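Local coordinates for protein macrolide 2'-phosphotransferase MphH (Brachybacterium faecium, PDB 5UXD) that probably inactivates macrolide antibiotics by transferring a phosphate group from a nucleotide to their 2'-hydroxyl, and here holds azithromycin, at residues D8-L13 / G24-E29; T119-S124 / A202-E207. All coordinates share one frame; numbering follows the deposited sequence. Where two conformers were deposited one is given.

Contact 1. Residues D8-L13 / G24-E29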
ATOM      1  N   ASP A   8      -1.986  31.836   4.803  1.00 23.35           N
ATOM      2  CA  ASP A   8      -1.817  32.711   3.646  1.00 26.74           C
ATOM      3  C   ASP A   8      -0.795  32.151   2.672  1.00 21.24           C
ATOM      4  O   ASP A   8      -0.997  32.202   1.452  1.00 21.20           O
ATOM      5  CB  ASP A   8      -1.399  34.114   4.094  1.00 35.38           C
ATOM      6  CG  ASP A   8      -2.581  35.003   4.405  1.00 43.49           C
ATOM      7  OD1 ASP A   8      -3.733  34.536   4.300  1.00 42.05           O
ATOM      8  OD2 ASP A   8      -2.353  36.174   4.762  1.00 55.74           O
ATOM      9  N   ALA A   9       0.313  31.619   3.189  1.00 22.04           N
ATOM     10  CA  ALA A   9       1.303  31.002   2.314  1.00 24.92           C
ATOM     11  C   ALA A   9       0.718  29.807   1.560  1.00 30.63           C
ATOM     12  O   ALA A   9       1.039  29.594   0.385  1.00 20.33           O
ATOM     13  CB  ALA A   9       2.532  30.586   3.125  1.00 28.51           C
ATOM     14  N   LEU A  10      -0.145  29.016   2.213  1.00 21.45           N
ATOM     15  CA  LEU A  10      -0.717  27.845   1.544  1.00 21.65           C
ATOM     16  C   LEU A  10      -1.726  28.257   0.477  1.00 22.71           C
ATOM     17  O   LEU A  10      -1.789  27.653  -0.602  1.00 19.42           O
ATOM     18  CB  LEU A  10      -1.378  26.921   2.568  1.00 18.90           C
ATOM     19  CG  LEU A  10      -0.455  26.132   3.496  1.00 15.97           C
ATOM     20  CD1 LEU A  10      -1.234  25.647   4.724  1.00 27.06           C
ATOM     21  CD2 LEU A  10       0.169  24.940   2.752  1.00 21.02           C
ATOM     22  N   LEU A  11      -2.523  29.286   0.759  1.00 18.39           N
ATOM     23  CA  LEU A  11      -3.473  29.759  -0.240  1.00 17.62           C
ATOM     24  C   LEU A  11      -2.746  30.329  -1.445  1.00 16.32           C
ATOM     25  O   LEU A  11      -3.206  30.172  -2.582  1.00 19.01           O
ATOM     26  CB  LEU A  11      -4.406  30.815   0.362  1.00 23.96           C
ATOM     27  CG  LEU A  11      -5.397  30.376   1.444  1.00 26.97           C
ATOM     28  CD1 LEU A  11      -6.177  31.586   1.979  1.00 21.83           C
ATOM     29  CD2 LEU A  11      -6.343  29.314   0.899  1.00 23.12           C
ATOM     30  N   ASP A  12      -1.626  31.022  -1.207  1.00 20.44           N
ATOM     31  CA  ASP A  12      -0.826  31.557  -2.304  1.00 20.81           C
ATOM     32  C   ASP A  12      -0.254  30.431  -3.142  1.00 18.50           C
ATOM     33  O   ASP A  12      -0.210  30.521  -4.373  1.00 16.98           O
ATOM     34  CB  ASP A  12       0.310  32.437  -1.770  1.00 22.44           C
ATOM     35  CG  ASP A  12      -0.153  33.818  -1.340  1.00 40.18           C
ATOM     36  OD1 ASP A  12      -1.231  34.267  -1.790  1.00 38.27           O
ATOM     37  OD2 ASP A  12       0.578  34.461  -0.553  1.00 37.00           O
ATOM     38  N   LEU A  13       0.196  29.362  -2.488  1.00 19.83           N
ATOM     39  CA  LEU A  13       0.782  28.231  -3.205  1.00 20.41           C
ATOM     40  C   LEU A  13      -0.236  27.590  -4.140  1.00 19.58           C
ATOM     41  O   LEU A  13       0.046  27.371  -5.323  1.00 19.75           O
ATOM     42  CB  LEU A  13       1.326  27.217  -2.211  1.00 13.97           C
ATOM     43  CG  LEU A  13       1.760  25.864  -2.781  1.00 20.88           C
ATOM     44  CD1 LEU A  13       3.010  26.038  -3.635  1.00 21.87           C
ATOM     45  CD2 LEU A  13       2.003  24.884  -1.649  1.00 22.64           C
ATOM     46  N   GLY A  24     -11.125  29.459   4.961  1.00 23.16           N
ATOM     47  CA  GLY A  24     -11.872  29.091   6.146  1.00 27.62           C
ATOM     48  C   GLY A  24     -12.012  27.598   6.340  1.00 26.92           C
ATOM     49  O   GLY A  24     -12.259  27.148   7.463  1.00 24.66           O
ATOM     50  N   THR A  25     -11.853  26.820   5.272  1.00 24.48           N
ATOM     51  CA  THR A  25     -11.996  25.377   5.319  1.00 25.12           C
ATOM     52  C   THR A  25     -10.662  24.649   5.383  1.00 18.91           C
ATOM     53  O   THR A  25     -10.654  23.416   5.412  1.00 20.46           O
ATOM     54  CB  THR A  25     -12.769  24.877   4.089  1.00 22.58           C
ATOM     55  OG1 THR A  25     -11.933  24.984   2.929  1.00 20.20           O
ATOM     56  CG2 THR A  25     -14.024  25.688   3.874  1.00 25.35           C
ATOM     57  N   LEU A  26      -9.536  25.362   5.385  1.00 20.96           N
ATOM     58  CA  LEU A  26      -8.252  24.697   5.203  1.00 19.51           C
ATOM     59  C   LEU A  26      -7.788  24.059   6.506  1.00 26.94           C
ATOM     60  O   LEU A  26      -7.831  24.691   7.563  1.00 24.94           O
ATOM     61  CB  LEU A  26      -7.203  25.678   4.691  1.00 26.11           C
ATOM     62  CG  LEU A  26      -6.088  24.960   3.941  1.00 32.03           C
ATOM     63  CD1 LEU A  26      -5.673  25.760   2.725  1.00 28.85           C
ATOM     64  CD2 LEU A  26      -4.907  24.701   4.866  1.00 23.93           C
ATOM     65  N   ARG A  27      -7.367  22.793   6.424  1.00 17.26           N
ATOM     66  CA  ARG A  27      -6.806  22.051   7.542  1.00 19.90           C
ATOM     67  C   ARG A  27      -5.547  21.345   7.059  1.00 27.94           C
ATOM     68  O   ARG A  27      -5.373  21.111   5.863  1.00 20.36           O
ATOM     69  CB  ARG A  27      -7.803  21.023   8.106  1.00 29.58           C
ATOM     70  CG  ARG A  27      -9.060  21.635   8.709  1.00 45.49           C
ATOM     71  CD  ARG A  27      -9.967  20.569   9.325  1.00 60.71           C
ATOM     72  NE  ARG A  27     -10.136  20.756  10.767  1.00 71.34           N
ATOM     73  CZ  ARG A  27     -11.192  21.339  11.331  1.00 76.55           C
ATOM     74  NH1 ARG A  27     -12.186  21.795  10.574  1.00 68.37           N
ATOM     75  NH2 ARG A  27     -11.255  21.470  12.651  1.00 75.33           N
ATOM     76  N   THR A  28      -4.653  21.011   7.987  1.00 23.69           N
ATOM     77  CA  THR A  28      -3.425  20.326   7.606  1.00 26.00           C
ATOM     78  C   THR A  28      -3.210  19.089   8.464  1.00 36.51           C
ATOM     79  O   THR A  28      -3.614  19.039   9.630  1.00 28.76           O
ATOM     80  CB  THR A  28      -2.182  21.230   7.714  1.00 28.25           C
ATOM     81  OG1 THR A  28      -2.057  21.729   9.049  1.00 32.26           O
ATOM     82  CG2 THR A  28      -2.258  22.395   6.725  1.00 23.77           C
ATOM     83  N   GLU A  29      -2.577  18.088   7.853  1.00 25.72           N
ATOM     84  CA  GLU A  29      -1.979  16.955   8.548  1.00 33.95           C
ATOM     85  C   GLU A  29      -0.465  17.102   8.450  1.00 38.13           C
ATOM     86  O   GLU A  29       0.098  17.046   7.350  1.00 37.01           O
ATOM     87  CB  GLU A  29      -2.434  15.630   7.935  1.00 24.08           C
ATOM     88  CG  GLU A  29      -1.741  14.425   8.530  1.00 33.70           C
ATOM     89  CD  GLU A  29      -2.105  14.217   9.984  1.00 47.64           C
ATOM     90  OE1 GLU A  29      -3.237  13.757  10.251  1.00 53.85           O
ATOM     91  OE2 GLU A  29      -1.263  14.525  10.858  1.00 51.23           O
TER

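Contact 2. Residues T119-S124 / A202-E207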
ATOM      1  N   THR A 119     -18.826 -10.650   4.266  1.00 17.29           N
ATOM      2  CA  THR A 119     -18.831 -11.189   2.902  1.00 22.45           C
ATOM      3  C   THR A 119     -18.887 -10.084   1.856  1.00 19.48           C
ATOM      4  O   THR A 119     -18.385 -10.264   0.739  1.00 17.69           O
ATOM      5  CB  THR A 119     -20.015 -12.123   2.697  1.00 17.95           C
ATOM      6  OG1 THR A 119     -21.202 -11.479   3.169  1.00 23.44           O
ATOM      7  CG2 THR A 119     -19.812 -13.430   3.453  1.00 15.40           C
ATOM      8  N   VAL A 120     -19.502  -8.947   2.182  1.00 20.51           N
ATOM      9  CA  VAL A 120     -19.572  -7.842   1.224  1.00 17.96           C
ATOM     10  C   VAL A 120     -18.175  -7.319   0.915  1.00 16.05           C
ATOM     11  O   VAL A 120     -17.805  -7.152  -0.254  1.00 18.49           O
ATOM     12  CB  VAL A 120     -20.498  -6.730   1.747  1.00 26.52           C
ATOM     13  CG1 VAL A 120     -20.379  -5.492   0.877  1.00 19.81           C
ATOM     14  CG2 VAL A 120     -21.942  -7.214   1.756  1.00 24.61           C
ATOM     15  N   TYR A 121     -17.369  -7.070   1.956  1.00 16.35           N
ATOM     16  CA  TYR A 121     -15.999  -6.602   1.739  1.00 15.79           C
ATOM     17  C   TYR A 121     -15.162  -7.650   1.014  1.00 13.82           C
ATOM     18  O   TYR A 121     -14.350  -7.315   0.140  1.00 15.92           O
ATOM     19  CB  TYR A 121     -15.337  -6.238   3.072  1.00 17.88           C
ATOM     20  CG  TYR A 121     -13.970  -5.607   2.901  1.00 20.91           C
ATOM     21  CD1 TYR A 121     -13.845  -4.240   2.693  1.00 16.95           C
ATOM     22  CD2 TYR A 121     -12.805  -6.382   2.936  1.00 23.30           C
ATOM     23  CE1 TYR A 121     -12.608  -3.649   2.532  1.00 21.44           C
ATOM     24  CE2 TYR A 121     -11.560  -5.801   2.768  1.00 22.24           C
ATOM     25  CZ  TYR A 121     -11.473  -4.426   2.572  1.00 23.66           C
ATOM     26  OH  TYR A 121     -10.249  -3.823   2.411  1.00 27.30           O
ATOM     27  N   ALA A 122     -15.314  -8.917   1.397  1.00 14.99           N
ATOM     28  CA  ALA A 122     -14.580  -9.996   0.737  1.00 13.40           C
ATOM     29  C   ALA A 122     -14.856 -10.006  -0.764  1.00 13.17           C
ATOM     30  O   ALA A 122     -13.921 -10.077  -1.574  1.00 15.02           O
ATOM     31  CB  ALA A 122     -14.943 -11.348   1.366  1.00 15.72           C
ATOM     32  N   ARG A 123     -16.135  -9.915  -1.160  1.00 16.35           N
ATOM     33  CA  ARG A 123     -16.421  -9.917  -2.597  1.00 17.60           C
ATOM     34  C   ARG A 123     -15.943  -8.641  -3.276  1.00 20.25           C
ATOM     35  O   ARG A 123     -15.462  -8.685  -4.416  1.00 19.31           O
ATOM     36  CB  ARG A 123     -17.918 -10.120  -2.867  1.00 23.83           C
ATOM     37  CG  ARG A 123     -18.415 -11.478  -2.451  1.00 25.72           C
ATOM     38  CD  ARG A 123     -19.885 -11.668  -2.747  1.00 31.39           C
ATOM     39  NE  ARG A 123     -20.682 -11.454  -1.547  1.00 48.25           N
ATOM     40  CZ  ARG A 123     -21.494 -10.419  -1.367  1.00 50.18           C
ATOM     41  NH1 ARG A 123     -21.644  -9.507  -2.323  1.00 58.68           N
ATOM     42  NH2 ARG A 123     -22.183 -10.313  -0.243  1.00 35.95           N
ATOM     43  N   SER A 124     -16.055  -7.492  -2.603  1.00 17.84           N
ATOM     44  CA  SER A 124     -15.564  -6.249  -3.182  1.00 16.78           C
ATOM     45  C   SER A 124     -14.057  -6.299  -3.388  1.00 15.21           C
ATOM     46  O   SER A 124     -13.550  -5.927  -4.454  1.00 16.41           O
ATOM     47  CB  SER A 124     -15.960  -5.076  -2.281  1.00 18.44           C
ATOM     48  OG  SER A 124     -15.419  -3.863  -2.761  1.00 25.24           O
ATOM     49  N   ALA A 202      -6.637   0.292   5.667  1.00 26.36           N
ATOM     50  CA  ALA A 202      -6.176   1.673   5.781  1.00 28.94           C
ATOM     51  C   ALA A 202      -5.920   2.320   4.423  1.00 34.44           C
ATOM     52  O   ALA A 202      -5.862   3.550   4.341  1.00 29.57           O
ATOM     53  CB  ALA A 202      -4.907   1.745   6.624  1.00 42.13           C
ATOM     54  N   HIS A 203      -5.744   1.528   3.361  1.00 20.85           N
ATOM     55  CA  HIS A 203      -5.506   2.071   2.030  1.00 18.44           C
ATOM     56  C   HIS A 203      -6.724   1.948   1.125  1.00 22.10           C
ATOM     57  O   HIS A 203      -6.598   2.034  -0.101  1.00 23.97           O
ATOM     58  CB  HIS A 203      -4.292   1.399   1.399  1.00 21.15           C
ATOM     59  CG  HIS A 203      -3.018   1.732   2.098  1.00 23.19           C
ATOM     60  ND1 HIS A 203      -2.015   0.814   2.304  1.00 26.56           N
ATOM     61  CD2 HIS A 203      -2.596   2.889   2.666  1.00 30.74           C
ATOM     62  CE1 HIS A 203      -1.017   1.395   2.953  1.00 28.54           C
ATOM     63  NE2 HIS A 203      -1.347   2.654   3.186  1.00 31.20           N
ATOM     64  N   THR A 204      -7.895   1.714   1.698  1.00 25.55           N
ATOM     65  CA  THR A 204      -9.133   1.717   0.943  1.00 22.50           C
ATOM     66  C   THR A 204     -10.062   2.797   1.487  1.00 33.11           C
ATOM     67  O   THR A 204      -9.906   3.290   2.610  1.00 31.19           O
ATOM     68  CB  THR A 204      -9.831   0.347   0.988  1.00 27.50           C
ATOM     69  OG1 THR A 204     -10.326   0.105   2.311  1.00 36.34           O
ATOM     70  CG2 THR A 204      -8.873  -0.782   0.600  1.00 29.57           C
ATOM     71  N   LEU A 205     -11.014   3.195   0.656  1.00 22.33           N
ATOM     72  CA  LEU A 205     -12.182   3.890   1.163  1.00 25.13           C
ATOM     73  C   LEU A 205     -13.387   3.012   0.897  1.00 19.73           C
ATOM     74  O   LEU A 205     -13.461   2.341  -0.147  1.00 22.19           O
ATOM     75  CB  LEU A 205     -12.374   5.268   0.523  1.00 22.31           C
ATOM     76  CG  LEU A 205     -11.140   6.173   0.478  1.00 20.93           C
ATOM     77  CD1 LEU A 205     -11.417   7.430  -0.325  1.00 28.92           C
ATOM     78  CD2 LEU A 205     -10.692   6.519   1.882  1.00 27.09           C
ATOM     79  N   VAL A 206     -14.299   3.007   1.859  1.00 17.91           N
ATOM     80  CA  VAL A 206     -15.424   2.086   1.822  1.00 22.13           C
ATOM     81  C   VAL A 206     -16.728   2.859   1.905  1.00 24.85           C
ATOM     82  O   VAL A 206     -16.822   3.922   2.531  1.00 28.23           O
ATOM     83  CB  VAL A 206     -15.361   1.021   2.944  1.00 29.98           C
ATOM     84  CG1 VAL A 206     -14.220   0.035   2.691  1.00 27.76           C
ATOM     85  CG2 VAL A 206     -15.225   1.679   4.304  1.00 27.05           C
ATOM     86  N   GLU A 207     -17.734   2.313   1.233  1.00 26.72           N
ATOM     87  CA  GLU A 207     -19.110   2.781   1.336  0.51 29.49           C
ATOM     88  C   GLU A 207     -20.001   1.548   1.364  1.00 30.20           C
ATOM     89  O   GLU A 207     -19.954   0.737   0.433  1.00 29.07           O
ATOM     90  CB  GLU A 207     -19.477   3.698   0.163  0.51 36.36           C
ATOM     91  CG  GLU A 207     -18.692   5.014   0.117  0.51 34.42           C
ATOM     92  CD  GLU A 207     -19.243   5.999  -0.903  0.51 36.06           C
ATOM     93  OE1 GLU A 207     -20.019   5.580  -1.786  0.51 39.41           O
ATOM     94  OE2 GLU A 207     -18.907   7.199  -0.821  0.51 36.60           O
TER

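Contact 1. Residues D8-L13 / G24-E29
Thr28 divides its side chain between two tasks: its hydroxyl OG1 is hydrogen-bonded to OE2 of Glu30, while its methyl CG2 meets CD1 of Leu10 at 4.0 Å. Its first torsion of 58° sets this division, placing CG2 beside the backbone N, on the side of the helix. Leu10 CD1 is shared, for the same methyl also reaches CD2 of Leu26 at 3.8 Å, with the two leucine side chains crossing at a slant. The other branch of Leu26 belongs to Leu11. There the side chains run past each other in opposite directions, and Leu26 CD1 lies 4.1 Å from Leu11 CD2. Leu26 thus spreads its two methyls over successive residues of the helix, whereas Thr28 meets only Leu10; Arg27, between them in the strand, points away from the helix. Segment 8-13 passes nearly at right angles to strand 26-29 (99°), with the axes 10.5 Å apart at closest approach. Around this apolar patch, Leu10 also lies on Leu52 of strand 47-53, and both Leu11 and Leu26 touch Leu21. Glu30, the partner of the Thr28 hydroxyl, contacts GDP when the nucleotide is bound. The arrangement is a helix laid by its leucines across one face of the antiparallel sheet in the N-terminal lobe of a kinase-like phosphotransferase.

Contact 2. Residues T119-S124 / A202-E207
With CG of Tyr121 trans to its backbone N (chi1 -174°) and the ring turned by a chi2 of 86°, the phenol reaches from helix 119-133 to strand 204-207, where Thr204 and Val206 receive it. The Val206 torsion of -70° sets CG1 beside the backbone N, and from there this methyl comes to the rim of the ring, near its plane, 4.0 Å from Tyr121 CE1. The two side chains meet at about a right angle. Thr204 and the tyrosine side chain come at each other from opposite directions, with Thr204 CG2 3.8 Å from Tyr121 OH. The threonine hydroxyl also stands at the edge of the ring, but Thr204 OG1 is 3.9 Å from the phenol oxygen and is hydrogen-bonded instead to the carbonyl oxygen of Pro201. Thr204 and Val206 are alternate residues on one face of the strand, and they seat the distal part of a single tyrosine. In the kinase-like fold this joins that helix of the C-terminal lobe to the β-hairpin of strands 204-207 and 210-214, which lies between two metal-binding positions. His203, directly before Thr204, and Asp216, just past the hairpin, bind magnesium, and Ala202 contacts GDP, when those ligands are present; neither is bound in this azithromycin complex. His203 ND1 is hydrogen-bonded to the carbonyl oxygen of Glu198. Elsewhere the Tyr121 side chain lies on Met116, Ile211 and His232. About one helix turn further on, Ser124 OG is hydrogen-bonded to the backbone N of Ile211 in the second strand of the hairpin.

In the fold
The two contacts belong to different lobes of the kinase-like fold: contact 1 packs a helix on the N-terminal sheet, contact 2 a helix on a hairpin of the C-terminal lobe. Their centres are 31 Å apart and their nearest atoms about 12 Å, so they do not touch. Contact 1 borders the nucleotide site through Glu30, which follows segment 24-29; segment 202-207 itself holds Ala202 of the GDP site and His203 of the magnesium site. The Thr204 side chain lies about 9 Å from that of Asp216. Two azithromycin molecules are bound, one beside each lobe: the Leu11 side chain stands about 11 Å from one and the Tyr121 side chain about 10 Å from the other.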